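Side-chain contacts in aspartate aminotransferase, mitochondrial (Trypanosoma brucei brucei, PDB 4W5K), which probably transfers the amino group of L-aspartate to 2-oxoglutarate as a homodimeric enzyme dependent on pyridoxal 5'-phosphate: residues N112-N117 / K268-Q273; A138-T143 / G170-V175; Q194-I199 / P227-D232; V293-I296 / Q301-A304; I366-T369 / R373-V376. The protein carries 1 engineered substitution. All coordinates share one frame; numbering follows the deposited sequence. Where two conformers were deposited one is given.

Contact 1 of 5, residues N112-N117 / K268-Q273; sequences NRFVAN and KRLVSQ
Arg113 grips Gln273 side-on, with two of its nitrogens on a single oxygen. Arg113 NE lies 3.0 Å from Gln273 OE1, with an N-H...O angle of 145°. Arg113 NH2 lies 3.1 Å from the same Gln273 OE1. Both donors come from the same face of the amide and stand out of its plane, so neither bond is ideal. Amide and guanidinium planes are only 25° apart. Gln273 was deposited in two conformers, so how constant the grip is remains doubtful. The third nitrogen is used within the loop: Arg113 NH1 gives a straighter bond to Asn112 OD1, 3.1 Å long and in the guanidinium plane. The chain of Arg113 bends at chi2 (43°), and its CG comes 4.0 Å from Gln273 CG where the two side chains cross at about a right angle.

The apolar part centres on Leu270, whose two methyls divide the work. Leu270 CD2 meets Arg113 CB at 3.9 Å. Leu270 CD1 meets Phe114 CD1 at 4.1 Å, approaching the ring obliquely.

The contact ties the loop after helix 99-110 to helix 264-282, near the surface. On the sheet side, Leu270 and Phe114 both touch Ile259 of strand 255-260, and Leu270 also reaches Ala93 of strand 92-97, the next strand of the large sheet.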
# COMPACT_ATOMS: atom_id res chain seq x y z
N ASN A 112 15.18 8.91 -11.40
CA ASN A 112 15.68 10.15 -12.00
C ASN A 112 16.43 11.03 -11.00
O ASN A 112 17.02 12.02 -11.40
CB ASN A 112 14.56 10.95 -12.68
CG ASN A 112 13.48 11.43 -11.73
OD1 ASN A 112 13.54 11.17 -10.54
ND2 ASN A 112 12.50 12.12 -12.26
N ARG A 113 16.49 10.62 -9.74
CA ARG A 113 17.34 11.27 -8.75
C ARG A 113 18.81 10.90 -8.91
O ARG A 113 19.69 11.60 -8.42
CB ARG A 113 16.90 10.89 -7.32
CG ARG A 113 15.82 11.75 -6.72
CD ARG A 113 14.67 12.10 -7.64
NE ARG A 113 13.94 13.22 -7.06
CZ ARG A 113 13.02 13.97 -7.67
NH1 ARG A 113 12.67 13.73 -8.93
NH2 ARG A 113 12.45 14.98 -7.01
N PHE A 114 19.10 9.78 -9.60
CA PHE A 114 20.49 9.40 -9.69
C PHE A 114 20.90 8.74 -11.01
O PHE A 114 22.07 8.45 -11.19
CB PHE A 114 20.87 8.51 -8.50
CG PHE A 114 20.11 7.19 -8.42
CD1 PHE A 114 18.87 7.12 -7.79
CD2 PHE A 114 20.67 6.02 -8.93
CE1 PHE A 114 18.17 5.91 -7.69
CE2 PHE A 114 19.99 4.79 -8.83
CZ PHE A 114 18.74 4.73 -8.22
N VAL A 115 19.97 8.56 -11.93
CA VAL A 115 20.32 8.04 -13.26
C VAL A 115 20.05 9.11 -14.31
O VAL A 115 18.94 9.63 -14.37
CB VAL A 115 19.49 6.77 -13.60
CG1 VAL A 115 19.86 6.23 -14.98
CG2 VAL A 115 19.64 5.69 -12.49
N ALA A 116 21.07 9.45 -15.12
CA ALA A 116 20.88 10.44 -16.17
C ALA A 116 20.00 9.89 -17.29
O ALA A 116 20.02 8.68 -17.56
CB ALA A 116 22.24 10.85 -16.75
N ASN A 117 19.24 10.78 -17.93
CA ASN A 117 18.55 10.45 -19.17
C ASN A 117 17.67 9.24 -18.98
O ASN A 117 17.70 8.30 -19.80
CB ASN A 117 19.57 10.21 -20.30
CG ASN A 117 18.93 10.23 -21.68
OD1 ASN A 117 17.93 10.91 -21.91
ND2 ASN A 117 19.55 9.50 -22.64
N LYS A 268 21.29 9.21 2.70
CA LYS A 268 20.31 10.01 3.46
C LYS A 268 19.49 10.88 2.54
O LYS A 268 18.27 10.99 2.72
CB LYS A 268 21.00 10.87 4.50
CG LYS A 268 21.66 10.11 5.64
CD LYS A 268 22.41 11.11 6.52
CE LYS A 268 23.67 10.52 7.15
NZ LYS A 268 23.40 9.73 8.39
N ARG A 269 20.14 11.52 1.56
CA ARG A 269 19.40 12.35 0.61
C ARG A 269 18.40 11.48 -0.17
O ARG A 269 17.29 11.94 -0.42
CB ARG A 269 20.32 13.08 -0.37
CG ARG A 269 21.37 13.97 0.28
CD ARG A 269 20.82 15.31 0.80
NE ARG A 269 21.87 16.02 1.53
CZ ARG A 269 22.02 17.35 1.56
NH1 ARG A 269 21.20 18.14 0.89
NH2 ARG A 269 23.02 17.87 2.26
N LEU A 270 18.76 10.25 -0.53
CA LEU A 270 17.80 9.40 -1.24
C LEU A 270 16.66 8.95 -0.31
O LEU A 270 15.51 8.83 -0.75
CB LEU A 270 18.48 8.16 -1.87
CG LEU A 270 19.31 8.43 -3.13
CD1 LEU A 270 19.71 7.08 -3.77
CD2 LEU A 270 18.56 9.27 -4.13
N VAL A 271 16.94 8.69 0.97
CA VAL A 271 15.85 8.26 1.87
C VAL A 271 14.84 9.40 2.02
O VAL A 271 13.64 9.16 2.04
CB VAL A 271 16.36 7.79 3.26
CG1 VAL A 271 15.20 7.62 4.27
CG2 VAL A 271 17.09 6.46 3.14
N SER A 272 15.31 10.64 2.07
CA SER A 272 14.38 11.76 2.11
C SER A 272 13.53 11.82 0.86
O SER A 272 12.35 12.18 0.91
CB SER A 272 15.14 13.08 2.28
OG SER A 272 15.83 13.09 3.51
N GLN A 273 14.14 11.51 -0.28
CA GLN A 273 13.40 11.54 -1.53
C GLN A 273 12.42 10.38 -1.61
O GLN A 273 11.36 10.50 -2.22
CB GLN A 273 14.36 11.53 -2.73
CG GLN A 273 15.10 12.84 -2.93
CD GLN A 273 14.18 14.02 -3.26
OE1 GLN A 273 13.33 13.94 -4.17
NE2 GLN A 273 14.35 15.11 -2.52

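Contact 2 of 5, residues A138-T143 / G170-V175; sequences AGMELT and GSVILV
Met140 and Val172 meet through methyl groups, and so do Leu142 and Leu174. The firmer of the two pairs is the first. Met140 CE lies 4.1 Å from both CB and CG2 of Val172, so the end of the methionine rests against one flank of the valine. The methionine chain runs out extended as far as SD, then bends at chi3 (78°), which carries the terminal methyl round to the valine. The two side chains cross at about a right angle. Around them lie Leu111, Cys118, Val115 and Ile121, and both residues are buried.

The second pair is looser. Leu142 CD1 and Leu174 CD2 are 4.3 Å apart, a light touch of one methyl on another. Leu174 is buried, with His131 and Phe135 of helix 129-137 beside it. Leu142 is partly exposed and leans on His131 and Glu132 of the same helix. On the solvent side, Glu141 is exposed and its side chain stays well clear of 170-175.

The two strands are not sheet neighbours. Strand 120-124 runs between them, and the CA atoms of Leu142 and Leu174 are 9.1 Å apart. The side chains therefore meet across this middle strand, the leucines by helix 129-137 and the Met140-Val172 pair by the loop residues Leu111, Val115 and Cys118. No hydrogen bond links the two segments directly. The contact is purely apolar, and its leucine half lies between sheet and helix 129-137. Such methyl contacts set no register; Glu141 and Thr143 have their backbone bonds with Asn119 and strand 120-124.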
# COMPACT_ATOMS: atom_id res chain seq x y z
N ALA A 138 6.30 4.95 -14.09
CA ALA A 138 7.47 5.67 -13.58
C ALA A 138 8.23 6.44 -14.65
O ALA A 138 9.28 7.01 -14.37
CB ALA A 138 8.42 4.70 -12.91
N GLY A 139 7.73 6.41 -15.89
CA GLY A 139 8.27 7.24 -16.97
C GLY A 139 9.29 6.53 -17.84
O GLY A 139 10.04 7.17 -18.58
N MET A 140 9.33 5.21 -17.75
CA MET A 140 10.33 4.47 -18.54
C MET A 140 9.74 3.38 -19.39
O MET A 140 8.89 2.60 -18.93
CB MET A 140 11.40 3.87 -17.61
CG MET A 140 12.21 4.93 -16.84
SD MET A 140 12.94 4.15 -15.39
CE MET A 140 14.31 3.30 -16.13
N GLU A 141 10.24 3.29 -20.62
CA GLU A 141 9.90 2.21 -21.53
C GLU A 141 10.73 0.95 -21.29
O GLU A 141 11.96 0.97 -21.38
CB GLU A 141 10.10 2.69 -22.97
CG GLU A 141 9.66 1.68 -23.99
CD GLU A 141 10.03 2.08 -25.40
OE1 GLU A 141 10.63 3.17 -25.56
OE2 GLU A 141 9.73 1.31 -26.33
N LEU A 142 10.06 -0.15 -20.95
CA LEU A 142 10.74 -1.44 -20.83
C LEU A 142 11.07 -2.00 -22.20
O LEU A 142 10.21 -2.10 -23.06
CB LEU A 142 9.86 -2.41 -20.04
CG LEU A 142 10.41 -3.81 -19.76
CD1 LEU A 142 11.57 -3.76 -18.78
CD2 LEU A 142 9.28 -4.66 -19.16
N THR A 143 12.34 -2.33 -22.39
CA THR A 143 12.80 -2.81 -23.69
C THR A 143 13.59 -4.11 -23.50
O THR A 143 14.29 -4.28 -22.51
CB THR A 143 13.63 -1.75 -24.41
OG1 THR A 143 13.81 -2.10 -25.78
CG2 THR A 143 14.98 -1.58 -23.74
N GLY A 170 25.30 3.44 -19.35
CA GLY A 170 24.40 4.01 -18.36
C GLY A 170 22.96 3.59 -18.52
O GLY A 170 22.05 4.32 -18.14
N SER A 171 22.74 2.41 -19.07
CA SER A 171 21.38 1.89 -19.15
C SER A 171 20.96 1.26 -17.82
O SER A 171 21.79 0.69 -17.09
CB SER A 171 21.24 0.87 -20.29
OG SER A 171 21.40 1.49 -21.56
N VAL A 172 19.68 1.37 -17.48
CA VAL A 172 19.16 0.64 -16.33
C VAL A 172 18.82 -0.80 -16.77
O VAL A 172 18.13 -1.00 -17.78
CB VAL A 172 17.93 1.35 -15.73
CG1 VAL A 172 17.37 0.56 -14.55
CG2 VAL A 172 18.31 2.78 -15.33
N ILE A 173 19.32 -1.80 -16.04
CA ILE A 173 19.17 -3.19 -16.45
C ILE A 173 18.44 -3.96 -15.37
O ILE A 173 18.98 -4.14 -14.28
CB ILE A 173 20.53 -3.87 -16.70
CG1 ILE A 173 21.42 -3.04 -17.65
CG2 ILE A 173 20.35 -5.32 -17.22
CD1 ILE A 173 20.92 -2.97 -19.10
N LEU A 174 17.22 -4.38 -15.68
CA LEU A 174 16.38 -5.17 -14.78
C LEU A 174 16.75 -6.65 -14.85
O LEU A 174 16.74 -7.22 -15.94
CB LEU A 174 14.91 -4.99 -15.17
CG LEU A 174 13.84 -5.67 -14.31
CD1 LEU A 174 13.88 -5.08 -12.91
CD2 LEU A 174 12.49 -5.41 -14.96
N VAL A 175 17.07 -7.26 -13.71
CA VAL A 175 17.41 -8.70 -13.68
C VAL A 175 16.65 -9.37 -12.55
O VAL A 175 16.45 -8.77 -11.49
CB VAL A 175 18.93 -8.95 -13.52
CG1 VAL A 175 19.73 -8.39 -14.71
CG2 VAL A 175 19.46 -8.41 -12.17

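Contact 3 of 5, residues Q194-I199 / P227-D232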
# COMPACT_ATOMS: atom_id res chain seq x y z
N GLN A 194 29.80 -13.38 -15.47
CA GLN A 194 30.01 -12.74 -16.78
C GLN A 194 29.08 -11.54 -16.99
O GLN A 194 29.52 -10.51 -17.52
CB GLN A 194 29.81 -13.73 -17.92
CG GLN A 194 30.75 -14.90 -17.90
CD GLN A 194 30.74 -15.64 -19.21
OE1 GLN A 194 30.22 -16.75 -19.30
NE2 GLN A 194 31.31 -15.04 -20.24
N VAL A 195 27.81 -11.71 -16.60
CA VAL A 195 26.79 -10.65 -16.74
C VAL A 195 27.20 -9.38 -15.97
O VAL A 195 27.16 -8.26 -16.50
CB VAL A 195 25.41 -11.13 -16.23
CG1 VAL A 195 24.44 -9.96 -16.05
CG2 VAL A 195 24.82 -12.17 -17.17
N CYS A 196 27.62 -9.57 -14.73
CA CYS A 196 28.01 -8.45 -13.89
C CYS A 196 29.25 -7.74 -14.43
O CYS A 196 29.35 -6.52 -14.31
CB CYS A 196 28.21 -8.93 -12.46
SG CYS A 196 26.67 -9.52 -11.67
N ASP A 197 30.18 -8.48 -15.04
CA ASP A 197 31.34 -7.82 -15.64
C ASP A 197 30.90 -6.86 -16.75
O ASP A 197 31.48 -5.78 -16.91
CB ASP A 197 32.35 -8.84 -16.20
CG ASP A 197 33.20 -9.47 -15.10
OD1 ASP A 197 33.23 -8.92 -13.97
OD2 ASP A 197 33.85 -10.51 -15.35
N VAL A 198 29.90 -7.25 -17.53
CA VAL A 198 29.44 -6.38 -18.61
C VAL A 198 28.76 -5.15 -18.02
O VAL A 198 29.01 -4.02 -18.46
CB VAL A 198 28.46 -7.10 -19.56
CG1 VAL A 198 28.04 -6.16 -20.68
CG2 VAL A 198 29.11 -8.38 -20.16
N ILE A 199 27.89 -5.38 -17.03
CA ILE A 199 27.18 -4.28 -16.36
C ILE A 199 28.19 -3.26 -15.81
O ILE A 199 28.03 -2.03 -15.99
CB ILE A 199 26.26 -4.83 -15.23
CG1 ILE A 199 25.04 -5.54 -15.86
CG2 ILE A 199 25.81 -3.71 -14.29
CD1 ILE A 199 24.10 -6.26 -14.86
N PRO A 227 22.56 -9.61 -5.96
CA PRO A 227 22.76 -8.28 -5.35
C PRO A 227 24.04 -8.19 -4.51
O PRO A 227 24.71 -7.15 -4.49
CB PRO A 227 21.51 -8.11 -4.48
CG PRO A 227 21.02 -9.50 -4.24
CD PRO A 227 21.33 -10.26 -5.49
N ARG A 228 24.42 -9.27 -3.84
CA ARG A 228 25.64 -9.22 -3.05
C ARG A 228 26.89 -9.07 -3.93
O ARG A 228 27.85 -8.38 -3.56
CB ARG A 228 25.74 -10.47 -2.18
CG ARG A 228 24.65 -10.52 -1.14
CD ARG A 228 24.83 -11.67 -0.17
NE ARG A 228 23.65 -11.77 0.70
CZ ARG A 228 23.50 -12.67 1.67
NH1 ARG A 228 24.48 -13.54 1.91
NH2 ARG A 228 22.39 -12.68 2.40
N HIS A 229 26.87 -9.69 -5.10
CA HIS A 229 28.02 -9.62 -5.98
C HIS A 229 28.11 -8.21 -6.62
O HIS A 229 29.21 -7.64 -6.79
CB HIS A 229 27.93 -10.73 -7.04
CG HIS A 229 29.13 -10.85 -7.92
ND1 HIS A 229 30.33 -11.36 -7.49
CD2 HIS A 229 29.29 -10.55 -9.23
CE1 HIS A 229 31.19 -11.37 -8.49
NE2 HIS A 229 30.59 -10.88 -9.56
N LEU A 230 26.95 -7.66 -6.97
CA LEU A 230 26.93 -6.36 -7.67
C LEU A 230 27.21 -5.19 -6.75
O LEU A 230 27.71 -4.15 -7.20
CB LEU A 230 25.58 -6.13 -8.35
CG LEU A 230 25.44 -6.79 -9.72
CD1 LEU A 230 23.96 -6.88 -10.09
CD2 LEU A 230 26.27 -6.06 -10.76
N VAL A 231 26.89 -5.32 -5.47
CA VAL A 231 26.89 -4.10 -4.64
C VAL A 231 28.31 -3.52 -4.49
O VAL A 231 28.47 -2.31 -4.26
CB VAL A 231 26.23 -4.37 -3.25
CG1 VAL A 231 27.15 -5.16 -2.34
CG2 VAL A 231 25.79 -3.04 -2.59
N ASP A 232 29.34 -4.34 -4.71
CA ASP A 232 30.73 -3.85 -4.68
C ASP A 232 31.29 -3.43 -6.04
O ASP A 232 32.41 -2.94 -6.13
CB ASP A 232 31.68 -4.91 -4.09
CG ASP A 232 30.96 -5.97 -3.27
OD1 ASP A 232 30.47 -6.95 -3.86
OD2 ASP A 232 30.88 -5.81 -2.02
O HOH W 1 31.66 -10.44 -12.09
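Cys196 points its sulfur between His229 and Leu230. Cys196 SG lies 3.6 Å from Leu230 CG and equally close to Leu230 CD2. Cys196 SG also lies 3.7 Å from His229 CD2, at the edge of the imidazole: the sulfur is 85° off the ring normal, close to the ring plane. The cysteine CB meets the same ring edge. Beyond it, Ile199 CG2 touches Leu230 CD2 more lightly, at 4.3 Å.

The next shell is polar. One water spans the helices. It donates to Asp197 OD1 at 2.9 Å and sits in the plane of the imidazole, 2.8 Å from His229 NE2. With chi1 at -174°, the imidazole of His229 extends away from its own backbone N and reaches helix 189-201, which gives it both the sulfur and the water at its edge.

Helix 189-201 is the connection of a beta-alpha-beta crossover between the neighbouring parallel strands 172-176 and 205-210 of the large sheet. Helix 225-230 packs beside it, and Ile199 and Leu230 both reach Pro206 of strand 205-210.

Further out, the His229 ring stacks with Phe225, which lines the D-malate pocket. The His229 side chain is also about 4 Å from that of Arg193 at the nearest atoms, another residue of that pocket.

Contact 4 of 5, residues V293-I296 / Q301-A304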
# COMPACT_ATOMS: atom_id res chain seq x y z
N VAL A 293 8.07 -10.22 10.06
CA VAL A 293 9.42 -10.47 9.53
C VAL A 293 10.45 -9.99 10.56
O VAL A 293 11.42 -10.69 10.84
CB VAL A 293 9.60 -9.79 8.17
CG1 VAL A 293 11.06 -9.81 7.72
CG2 VAL A 293 8.75 -10.53 7.12
N SER A 294 10.20 -8.83 11.17
CA SER A 294 11.15 -8.31 12.16
C SER A 294 11.26 -9.25 13.38
O SER A 294 12.37 -9.50 13.89
CB SER A 294 10.73 -6.89 12.58
OG SER A 294 11.58 -6.40 13.60
N SER A 295 10.12 -9.77 13.81
CA SER A 295 10.06 -10.68 14.94
C SER A 295 10.83 -11.97 14.66
O SER A 295 11.57 -12.46 15.50
CB SER A 295 8.61 -11.00 15.26
OG SER A 295 8.51 -12.03 16.24
N ILE A 296 10.64 -12.49 13.46
CA ILE A 296 11.29 -13.75 13.12
C ILE A 296 12.79 -13.56 12.99
O ILE A 296 13.56 -14.32 13.56
CB ILE A 296 10.72 -14.35 11.83
CG1 ILE A 296 9.31 -14.88 12.08
CG2 ILE A 296 11.63 -15.47 11.32
CD1 ILE A 296 8.51 -15.23 10.80
N GLN A 301 15.72 -18.74 17.40
CA GLN A 301 14.87 -19.92 17.25
C GLN A 301 13.90 -19.80 16.07
O GLN A 301 13.72 -20.76 15.31
CB GLN A 301 14.08 -20.17 18.54
CG GLN A 301 14.91 -20.81 19.63
CD GLN A 301 14.13 -20.96 20.92
OE1 GLN A 301 13.64 -19.98 21.48
NE2 GLN A 301 14.01 -22.19 21.40
N LEU A 302 13.27 -18.63 15.92
CA LEU A 302 12.31 -18.45 14.84
C LEU A 302 13.03 -18.43 13.51
O LEU A 302 12.51 -18.91 12.50
CB LEU A 302 11.50 -17.15 15.03
CG LEU A 302 10.48 -17.17 16.18
CD1 LEU A 302 9.74 -15.84 16.25
CD2 LEU A 302 9.50 -18.32 16.02
N THR A 303 14.24 -17.86 13.51
CA THR A 303 15.05 -17.76 12.29
C THR A 303 15.45 -19.15 11.83
O THR A 303 15.36 -19.48 10.64
CB THR A 303 16.29 -16.87 12.54
OG1 THR A 303 15.89 -15.49 12.65
CG2 THR A 303 17.27 -16.98 11.38
N ALA A 304 15.87 -19.98 12.78
CA ALA A 304 16.21 -21.36 12.47
C ALA A 304 15.00 -22.11 11.90
O ALA A 304 15.12 -22.89 10.96
CB ALA A 304 16.75 -22.06 13.72
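Ser295 meets Leu302 first, with both its backbone and its side chain. Leu302 CD1 lies 3.9 Å from Ser295 O and 4.0 Å from Ser295 OG. The hydroxyl itself is engaged elsewhere, in a hydrogen bond with Thr55 N, so the leucine methyl merely lies alongside it.

Ile296 follows and carries most of the contact. It uses the CG2 branch, which stands anti to the backbone N. Ile296 CG2 lies 3.7 Å from Leu302 O and 4.1 Å from Leu302 CB. The leucine CB also packs on the backbone of Ile296, with CA of the isoleucine near by. The Ile296 side chain is buried and has Phe247, Cys50 and Val51 as further neighbours.

These two residues sit near the end of helix 287-297. Only two residues separate it from helix 300-331, the long helix that in this fold runs from the large domain toward the small one. The chain turns sharply here, and the CA atoms of Ile296 and Leu302 come within 5.1 Å.

The carbonyl of Ile296 faces Thr303 of the second helix. Thr303 OG1 is 2.8 Å from Ile296 O, but Asp299 O is also within reach of its single proton, so which of the two takes it is not settled. Asp299 also accepts from the backbone N of Leu302 through OD2.

Contact 5 of 5, residues I366-T369 / R373-V376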
# COMPACT_ATOMS: atom_id res chain seq x y z
N ILE A 366 -7.07 -29.37 -17.36
CA ILE A 366 -5.85 -28.84 -16.76
C ILE A 366 -5.65 -27.42 -17.26
O ILE A 366 -5.58 -27.18 -18.47
CB ILE A 366 -4.64 -29.73 -17.09
CG1 ILE A 366 -4.83 -31.14 -16.52
CG2 ILE A 366 -3.34 -29.10 -16.58
CD1 ILE A 366 -3.82 -32.16 -17.05
N TYR A 367 -5.59 -26.47 -16.33
CA TYR A 367 -5.55 -25.05 -16.68
C TYR A 367 -4.17 -24.43 -16.50
O TYR A 367 -3.62 -24.42 -15.40
CB TYR A 367 -6.57 -24.27 -15.83
CG TYR A 367 -8.01 -24.52 -16.22
CD1 TYR A 367 -8.63 -25.73 -15.94
CD2 TYR A 367 -8.75 -23.53 -16.87
CE1 TYR A 367 -9.95 -25.96 -16.30
CE2 TYR A 367 -10.06 -23.75 -17.24
CZ TYR A 367 -10.66 -24.96 -16.95
OH TYR A 367 -11.97 -25.18 -17.31
N MET A 368 -3.61 -23.92 -17.60
CA MET A 368 -2.38 -23.14 -17.56
C MET A 368 -2.51 -22.07 -18.64
O MET A 368 -3.36 -22.18 -19.53
CB MET A 368 -1.14 -24.03 -17.77
CG MET A 368 -0.92 -24.50 -19.18
SD MET A 368 0.54 -25.59 -19.31
CE MET A 368 0.04 -26.95 -18.29
N THR A 369 -1.69 -21.03 -18.56
CA THR A 369 -1.78 -19.93 -19.51
C THR A 369 -1.23 -20.37 -20.87
O THR A 369 -0.42 -21.31 -20.96
CB THR A 369 -1.05 -18.66 -19.02
OG1 THR A 369 0.19 -19.02 -18.41
CG2 THR A 369 -1.90 -17.92 -17.98
N ARG A 373 3.21 -21.62 -19.63
CA ARG A 373 3.69 -21.48 -18.25
C ARG A 373 2.85 -22.34 -17.32
O ARG A 373 1.63 -22.23 -17.31
CB ARG A 373 3.62 -20.03 -17.76
CG ARG A 373 3.97 -19.90 -16.28
CD ARG A 373 3.56 -18.55 -15.67
NE ARG A 373 2.12 -18.30 -15.69
CZ ARG A 373 1.29 -18.42 -14.64
NH1 ARG A 373 1.73 -18.86 -13.47
NH2 ARG A 373 0.01 -18.13 -14.78
N ALA A 374 3.50 -23.20 -16.55
CA ALA A 374 2.79 -23.98 -15.55
C ALA A 374 3.26 -23.55 -14.18
O ALA A 374 4.46 -23.40 -13.94
CB ALA A 374 3.02 -25.48 -15.76
N ALA A 375 2.31 -23.31 -13.29
CA ALA A 375 2.63 -23.05 -11.89
C ALA A 375 2.74 -24.40 -11.21
O ALA A 375 1.73 -25.06 -10.99
CB ALA A 375 1.55 -22.19 -11.25
N VAL A 376 3.96 -24.82 -10.89
CA VAL A 376 4.15 -26.18 -10.40
C VAL A 376 3.73 -26.34 -8.94
O VAL A 376 3.57 -27.47 -8.46
CB VAL A 376 5.61 -26.66 -10.58
CG1 VAL A 376 5.99 -26.71 -12.07
CG2 VAL A 376 6.58 -25.77 -9.84
O HOH W 2 -0.21 -20.92 -15.90
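The guanidinium of Arg373 has Thr369 OG1 coming at it obliquely. Arg373 NE makes a weak hydrogen bond to Thr369 OG1, 3.4 Å long and bent to 138°. The threonine methyl, Thr369 CG2, sits 3.7 Å from Arg373 NH2. One face of the group carries a water, 3.0 Å above the plane and offset toward the rim. The arginine chain leaves the backbone extended and then folds at chi3 (62°), which turns NE back toward Thr369 OG1. Asn371, in the turn, is the stronger partner of Thr369: its OD1 is hydrogen-bonded to Thr369 OG1 and also takes Arg373 N.

The same water joins the backbones. It accepts from Thr369 N at 3.0 Å and donates to Arg373 O at 2.7 Å, so it bridges the two segments where no direct backbone bond joins them. Met368 packs next to this, with CB 3.3 Å from Arg373 O. Its chain bends at chi3, and Met368 CE ends 4.2 Å from Ala374 CB. Val357 and Leu360 of helix 354-364 also touch the methionine.

The two strands belong to different small sheets: 366-367 runs parallel to 31-32, and 373-375 antiparallel to 347-349. The turn between them holds Arg373 near the cofactor site, its side chain about 5 Å from that of Asn181 at the nearest atoms. Position and family are consistent with the small-domain arginine that binds the substrate alpha-carboxylate in aspartate aminotransferases.

How the contacts relate
Contacts 2 and 3 are the buried ones. Contact 2 joins strands of the large sheet, and contact 3 joins helices packed on it: strand 172-176 of contact 2 leads on to helix 189-201 of contact 3. Contact 2 is wholly apolar, while contact 3 adds an imidazole and a water. Contact 1 lies nearer the surface and relies on an arginine-amide grip beside a leucine. It touches contact 2 directly, Val115 CG1 lying 3.8 Å from Val172 CG2. Contacts 4 and 5 are partly buried local turns. One joins two helices; the other joins two short strands through a water, a weak arginine-threonine bond and a methionine, opposite contacts 1 and 3 across the chain's centre.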